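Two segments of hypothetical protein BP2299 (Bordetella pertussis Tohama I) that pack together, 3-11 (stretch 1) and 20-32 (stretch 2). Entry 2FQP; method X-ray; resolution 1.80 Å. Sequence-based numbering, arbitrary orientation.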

ATOM      1  N   LYS A   3     -13.211 -13.653  23.501  1.00 17.94           N
ATOM      2  CA  LYS A   3     -13.068 -13.408  22.097  1.00 14.52           C
ATOM      3  C   LYS A   3     -12.253 -12.169  21.877  1.00 16.67           C
ATOM      4  O   LYS A   3     -12.538 -11.122  22.461  1.00 17.97           O
ATOM      5  CB  LYS A   3     -14.434 -13.190  21.465  1.00 17.07           C
ATOM      6  N   ARG A   4     -11.253 -12.268  21.023  1.00 14.29           N
ATOM      7  CA  ARG A   4     -10.490 -11.107  20.653  1.00 14.78           C
ATOM      8  C   ARG A   4     -11.374 -10.131  19.882  1.00 14.13           C
ATOM      9  O   ARG A   4     -12.328 -10.535  19.201  1.00 13.88           O
ATOM     10  CB  ARG A   4      -9.323 -11.495  19.761  1.00 13.73           C
ATOM     11  CG  ARG A   4      -8.201 -12.157  20.496  1.00 14.75           C
ATOM     12  CD  ARG A   4      -7.181 -12.638  19.515  1.00 12.75           C
ATOM     13  NE  ARG A   4      -6.072 -13.365  20.140  1.00 16.38           N
ATOM     14  CZ  ARG A   4      -5.070 -12.799  20.827  1.00 24.67           C
ATOM     15  NH1 ARG A   4      -5.033 -11.490  21.031  1.00 23.70           N
ATOM     16  NH2 ARG A   4      -4.114 -13.556  21.356  1.00 26.27           N
ATOM     17  N   PRO A   5     -11.074  -8.834  20.019  1.00 14.43           N
ATOM     18  CA  PRO A   5     -11.809  -7.853  19.232  1.00 15.94           C
ATOM     19  C   PRO A   5     -11.600  -8.058  17.717  1.00 15.29           C
ATOM     20  O   PRO A   5     -10.580  -8.581  17.307  1.00 13.73           O
ATOM     21  CB  PRO A   5     -11.227  -6.518  19.706  1.00 18.11           C
ATOM     22  CG  PRO A   5      -9.939  -6.842  20.399  1.00 19.11           C
ATOM     23  CD  PRO A   5     -10.078  -8.230  20.915  1.00 15.15           C
ATOM     24  N   GLY A   6     -12.574  -7.674  16.907  1.00 14.06           N
ATOM     25  CA  GLY A   6     -12.458  -7.797  15.465  1.00 12.74           C
ATOM     26  C   GLY A   6     -11.614  -6.679  14.870  1.00 10.30           C
ATOM     27  O   GLY A   6     -11.725  -5.490  15.251  1.00 11.96           O
ATOM     28  N   ALA A   7     -10.781  -7.047  13.897  1.00 15.03           N
ATOM     29  CA  ALA A   7     -10.176  -6.074  13.005  1.00 14.04           C
ATOM     30  C   ALA A   7     -11.256  -5.481  12.091  1.00 15.89           C
ATOM     31  O   ALA A   7     -12.185  -6.179  11.664  1.00 13.69           O
ATOM     32  CB  ALA A   7      -9.006  -6.723  12.166  1.00 16.13           C
ATOM     33  N   ILE A   8     -11.124  -4.196  11.787  1.00 13.79           N
ATOM     34  CA  ILE A   8     -12.164  -3.464  11.079  1.00 13.40           C
ATOM     35  C   ILE A   8     -11.728  -3.175   9.664  1.00 12.65           C
ATOM     36  O   ILE A   8     -10.700  -2.505   9.461  1.00 11.00           O
ATOM     37  CB  ILE A   8     -12.531  -2.142  11.720  1.00 13.37           C
ATOM     38  CG1 ILE A   8     -12.972  -2.359  13.184  1.00 18.87           C
ATOM     39  CG2 ILE A   8     -13.636  -1.458  10.865  1.00 16.46           C
ATOM     40  CD1 ILE A   8     -11.820  -2.183  14.179  1.00 26.28           C
ATOM     41  N   PRO A   9     -12.488  -3.696   8.683  1.00 13.13           N
ATOM     42  CA  PRO A   9     -12.165  -3.416   7.271  1.00 13.04           C
ATOM     43  C   PRO A   9     -12.889  -2.179   6.737  1.00 15.02           C
ATOM     44  O   PRO A   9     -14.082  -2.021   7.005  1.00 16.33           O
ATOM     45  CB  PRO A   9     -12.648  -4.671   6.563  1.00 13.60           C
ATOM     46  CG  PRO A   9     -13.828  -5.158   7.433  1.00 11.79           C
ATOM     47  CD  PRO A   9     -13.627  -4.623   8.816  1.00 11.22           C
ATOM     48  N   THR A  10     -12.164  -1.289   6.049  1.00 13.44           N
ATOM     49  CA  THR A  10     -12.763  -0.206   5.285  1.00 11.08           C
ATOM     50  C   THR A  10     -12.345  -0.320   3.826  1.00 12.04           C
ATOM     51  O   THR A  10     -11.155  -0.250   3.522  1.00 12.77           O
ATOM     52  CB  THR A  10     -12.338   1.137   5.829  1.00 13.01           C
ATOM     53  OG1 THR A  10     -12.746   1.208   7.203  1.00 13.12           O
ATOM     54  CG2 THR A  10     -12.963   2.267   5.027  1.00 15.06           C
ATOM     55  N   VAL A  11     -13.309  -0.525   2.925  1.00 13.48           N
ATOM     56  CA  VAL A  11     -12.982  -0.624   1.487  1.00 12.80           C
ATOM     57  C   VAL A  11     -12.707   0.755   0.910  1.00 13.63           C
ATOM     58  O   VAL A  11     -13.585   1.633   0.918  1.00 14.30           O
ATOM     59  CB  VAL A  11     -14.098  -1.376   0.703  1.00 14.50           C
ATOM     60  CG1 VAL A  11     -13.772  -1.456  -0.775  1.00 16.21           C
ATOM     61  CG2 VAL A  11     -14.273  -2.758   1.311  1.00 17.63           C
TER
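Stretch 2 20-32: VTEWRFPPGGETG

Stretch 2 enters as a β strand, Val20 to Phe25, and runs antiparallel to strand 8-11 of stretch 1, the two directions making an angle of 154° with axes 4.5 Å apart at closest approach. Ile8 pairs with Arg24 and Thr10 with Glu22 through reciprocal hydrogen bonds: Ile8 N to Arg24 O and Arg24 N to Ile8 O, each 2.9 Å, then Thr10 N to Glu22 O at 2.8 Å and Glu22 N to Thr10 O at 2.9 Å. Between these pairs lies Pro9, opposite Trp23 in a non-hydrogen-bonded site. Proline has no amide hydrogen to give, so it suits a position where none is asked for; its CA instead approaches Glu22 O at 3.3 Å.

Side chains alternate between the faces of the sheet. On the face of Pro9 and Trp23, the end of the indole comes nearer stretch 1 and makes a flat floor for the proline: Pro9 CB stands 3.5 Å from the centroid of the six-membered ring of Trp23, almost on the ring normal. Thr21 extends this surface, its CG2 3.7 Å from Pro9 CB. Ala7 is the residue of stretch 1 most covered by stretch 2. Its methyl points toward stretch 2 and enters a corner formed by two aromatic rings, with CB 3.6 Å from the centroid of the Phe25 ring, over its face, and 4.0 Å from Trp23 CE3. The single methyl of alanine is enough to touch both rings. On the other face, water 3 links Thr10 OG1 and Glu22 OE1, 2.7 Å from each.

Beyond Phe25 the chain turns. Pro26 to Gly29 form a type II β turn, closed by a hydrogen bond from Gly29 N to Pro26 O at 2.9 Å. Proline's restricted phi suits Pro27, and Gly28 takes the positive phi that glycine tolerates best. At Gly29 a CB would lie only 2.8 Å from Pro26 CD, a clash that glycine avoids. The ring of Pro26 fits between Pro5, whose CB lies 4.0 Å from Pro26 CG, and Ile8, whose CD1 lies 4.1 Å from Pro26 CD.

After the turn, Glu30 bridges the backbone around Gly6: Glu30 N donates to Pro5 O and Ala7 N to Glu30 O, both at 2.9 Å. The long side chain of Arg4 reaches the turn, where NH1 donates to Gly28 O at 2.8 Å, while its CD passes 3.5 Å from Glu30 OE1. Two waters, each hydrogen-bonded to Glu30 OE2, tie that carboxylate to the Arg4 backbone.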

ATOM      1  N   VAL A  20      -9.309  -2.713  -2.656  1.00 10.05           N
ATOM      2  CA  VAL A  20      -8.317  -2.241  -1.703  1.00 10.06           C
ATOM      3  C   VAL A  20      -9.030  -1.987  -0.397  1.00  9.29           C
ATOM      4  O   VAL A  20      -9.928  -1.178  -0.340  1.00 10.90           O
ATOM      5  CB  VAL A  20      -7.629  -0.949  -2.198  1.00  9.16           C
ATOM      6  CG1 VAL A  20      -6.615  -0.449  -1.207  1.00 11.01           C
ATOM      7  CG2 VAL A  20      -6.994  -1.171  -3.537  1.00 11.17           C
ATOM      8  N   THR A  21      -8.589  -2.669   0.653  1.00 10.94           N
ATOM      9  CA  THR A  21      -9.226  -2.633   1.942  1.00 10.78           C
ATOM     10  C   THR A  21      -8.183  -2.232   2.992  1.00 11.97           C
ATOM     11  O   THR A  21      -7.125  -2.822   3.032  1.00 11.34           O
ATOM     12  CB  THR A  21      -9.840  -4.002   2.285  1.00 13.51           C
ATOM     13  OG1 THR A  21     -10.817  -4.373   1.278  1.00 12.48           O
ATOM     14  CG2 THR A  21     -10.530  -3.963   3.661  1.00 12.13           C
ATOM     15  N   GLU A  22      -8.488  -1.217   3.802  1.00  8.51           N
ATOM     16  CA  GLU A  22      -7.686  -0.893   4.976  1.00  8.38           C
ATOM     17  C   GLU A  22      -8.199  -1.797   6.083  1.00  8.68           C
ATOM     18  O   GLU A  22      -9.416  -1.826   6.354  1.00  9.75           O
ATOM     19  CB  GLU A  22      -7.881   0.558   5.403  1.00 10.10           C
ATOM     20  CG  GLU A  22      -7.294   0.907   6.750  1.00 11.29           C
ATOM     21  CD  GLU A  22      -7.811   2.206   7.275  1.00 14.27           C
ATOM     22  OE1 GLU A  22      -9.039   2.257   7.570  1.00 17.92           O
ATOM     23  OE2 GLU A  22      -7.018   3.184   7.325  1.00 15.60           O
ATOM     24  N   TRP A  23      -7.282  -2.471   6.750  1.00 10.10           N
ATOM     25  CA  TRP A  23      -7.594  -3.334   7.891  1.00 10.56           C
ATOM     26  C   TRP A  23      -6.998  -2.720   9.143  1.00 10.22           C
ATOM     27  O   TRP A  23      -5.787  -2.499   9.225  1.00  8.29           O
ATOM     28  CB  TRP A  23      -7.042  -4.755   7.678  1.00 14.36           C
ATOM     29  CG  TRP A  23      -7.861  -5.568   6.742  1.00 15.82           C
ATOM     30  CD1 TRP A  23      -7.678  -5.712   5.401  1.00 17.20           C
ATOM     31  CD2 TRP A  23      -9.019  -6.334   7.071  1.00  9.32           C
ATOM     32  NE1 TRP A  23      -8.645  -6.519   4.868  1.00 14.09           N
ATOM     33  CE2 TRP A  23      -9.475  -6.934   5.870  1.00 11.70           C
ATOM     34  CE3 TRP A  23      -9.726  -6.565   8.267  1.00 14.45           C
ATOM     35  CZ2 TRP A  23     -10.630  -7.748   5.818  1.00 17.06           C
ATOM     36  CZ3 TRP A  23     -10.853  -7.395   8.235  1.00 13.91           C
ATOM     37  CH2 TRP A  23     -11.290  -7.985   7.002  1.00 19.60           C
ATOM     38  N   ARG A  24      -7.855  -2.370  10.105  1.00 11.41           N
ATOM     39  CA  ARG A  24      -7.389  -1.750  11.345  1.00 10.13           C
ATOM     40  C   ARG A  24      -7.613  -2.684  12.530  1.00  9.88           C
ATOM     41  O   ARG A  24      -8.751  -3.038  12.863  1.00 12.25           O
ATOM     42  CB  ARG A  24      -8.046  -0.361  11.587  1.00  9.56           C
ATOM     43  CG  ARG A  24      -7.675   0.705  10.573  1.00 12.27           C
ATOM     44  CD  ARG A  24      -8.477   2.027  10.774  1.00 17.05           C
ATOM     45  NE  ARG A  24      -8.067   2.689  12.001  1.00 22.63           N
ATOM     46  CZ  ARG A  24      -8.321   3.969  12.298  1.00 28.57           C
ATOM     47  NH1 ARG A  24      -8.983   4.757  11.451  1.00 25.30           N
ATOM     48  NH2 ARG A  24      -7.891   4.481  13.458  1.00 29.55           N
ATOM     49  N   PHE A  25      -6.517  -3.078  13.181  1.00 11.95           N
ATOM     50  CA  PHE A  25      -6.563  -4.025  14.278  1.00 11.26           C
ATOM     51  C   PHE A  25      -6.505  -3.333  15.602  1.00 12.24           C
ATOM     52  O   PHE A  25      -5.537  -2.683  15.885  1.00 11.06           O
ATOM     53  CB  PHE A  25      -5.354  -4.978  14.209  1.00 10.28           C
ATOM     54  CG  PHE A  25      -5.388  -5.941  13.067  1.00 11.25           C
ATOM     55  CD1 PHE A  25      -5.160  -5.507  11.743  1.00 11.88           C
ATOM     56  CD2 PHE A  25      -5.565  -7.301  13.292  1.00  6.94           C
ATOM     57  CE1 PHE A  25      -5.176  -6.376  10.705  1.00 13.12           C
ATOM     58  CE2 PHE A  25      -5.604  -8.202  12.184  1.00  7.47           C
ATOM     59  CZ  PHE A  25      -5.424  -7.719  10.912  1.00 13.07           C
ATOM     60  N   PRO A  26      -7.542  -3.491  16.449  1.00 12.91           N
ATOM     61  CA  PRO A  26      -7.374  -3.049  17.833  1.00 15.05           C
ATOM     62  C   PRO A  26      -6.223  -3.805  18.450  1.00 14.48           C
ATOM     63  O   PRO A  26      -5.832  -4.885  17.937  1.00 15.14           O
ATOM     64  CB  PRO A  26      -8.675  -3.506  18.518  1.00 12.38           C
ATOM     65  CG  PRO A  26      -9.653  -3.588  17.470  1.00 15.64           C
ATOM     66  CD  PRO A  26      -8.869  -4.076  16.229  1.00 13.86           C
ATOM     67  N   PRO A  27      -5.653  -3.276  19.539  1.00 15.96           N
ATOM     68  CA  PRO A  27      -4.751  -4.107  20.343  1.00 14.69           C
ATOM     69  C   PRO A  27      -5.353  -5.503  20.669  1.00 13.70           C
ATOM     70  O   PRO A  27      -6.496  -5.609  21.146  1.00 13.29           O
ATOM     71  CB  PRO A  27      -4.624  -3.300  21.637  1.00 15.77           C
ATOM     72  CG  PRO A  27      -4.769  -1.898  21.188  1.00 15.22           C
ATOM     73  CD  PRO A  27      -5.840  -1.936  20.143  1.00 15.99           C
ATOM     74  N   GLY A  28      -4.611  -6.561  20.376  1.00 10.32           N
ATOM     75  CA  GLY A  28      -5.082  -7.906  20.629  1.00 13.24           C
ATOM     76  C   GLY A  28      -6.068  -8.420  19.593  1.00 12.55           C
ATOM     77  O   GLY A  28      -6.566  -9.525  19.722  1.00 13.46           O
ATOM     78  N   GLY A  29      -6.321  -7.640  18.538  1.00 13.16           N
ATOM     79  CA  GLY A  29      -7.441  -7.891  17.655  1.00 11.02           C
ATOM     80  C   GLY A  29      -7.095  -8.947  16.623  1.00 11.12           C
ATOM     81  O   GLY A  29      -5.928  -9.244  16.407  1.00 12.69           O
ATOM     82  N   GLU A  30      -8.120  -9.492  15.979  1.00 11.57           N
ATOM     83  CA  GLU A  30      -7.932 -10.516  14.922  1.00 11.35           C
ATOM     84  C   GLU A  30      -8.931 -10.427  13.759  1.00 11.54           C
ATOM     85  O   GLU A  30     -10.014  -9.879  13.884  1.00 10.53           O
ATOM     86  CB  GLU A  30      -8.015 -11.926  15.525  1.00 11.57           C
ATOM     87  CG  GLU A  30      -9.426 -12.282  15.980  1.00 12.94           C
ATOM     88  CD  GLU A  30      -9.534 -13.649  16.658  1.00 13.52           C
ATOM     89  OE1 GLU A  30      -8.505 -14.373  16.758  1.00 14.02           O
ATOM     90  OE2 GLU A  30     -10.652 -13.952  17.116  1.00 13.55           O
ATOM     91  N   THR A  31      -8.578 -11.042  12.635  1.00 10.70           N
ATOM     92  CA  THR A  31      -9.478 -11.129  11.477  1.00 12.38           C
ATOM     93  C   THR A  31     -10.601 -12.130  11.582  1.00 13.16           C
ATOM     94  O   THR A  31     -11.662 -11.939  10.945  1.00 13.81           O
ATOM     95  CB  THR A  31      -8.719 -11.484  10.177  1.00 15.10           C
ATOM     96  OG1 THR A  31      -7.909 -12.636  10.415  1.00  9.75           O
ATOM     97  CG2 THR A  31      -7.856 -10.333   9.748  1.00 12.92           C
ATOM     98  N   GLY A  32     -10.346 -13.212  12.318  1.00 11.36           N
ATOM     99  CA  GLY A  32     -11.092 -14.468  12.191  1.00 13.94           C
ATOM    100  C   GLY A  32     -10.515 -15.231  11.019  1.00 11.79           C
ATOM    101  O   GLY A  32      -9.828 -14.653  10.157  1.00 12.74           O
TER
HETATM  102  O   HOH W   1     -10.599 -14.788  19.902  1.00 18.92           O
HETATM  103  O   HOH W   2     -12.723 -12.290  17.379  1.00 23.87           O
HETATM  104  O   HOH W   3     -10.600   0.334   8.570  1.00 11.99           O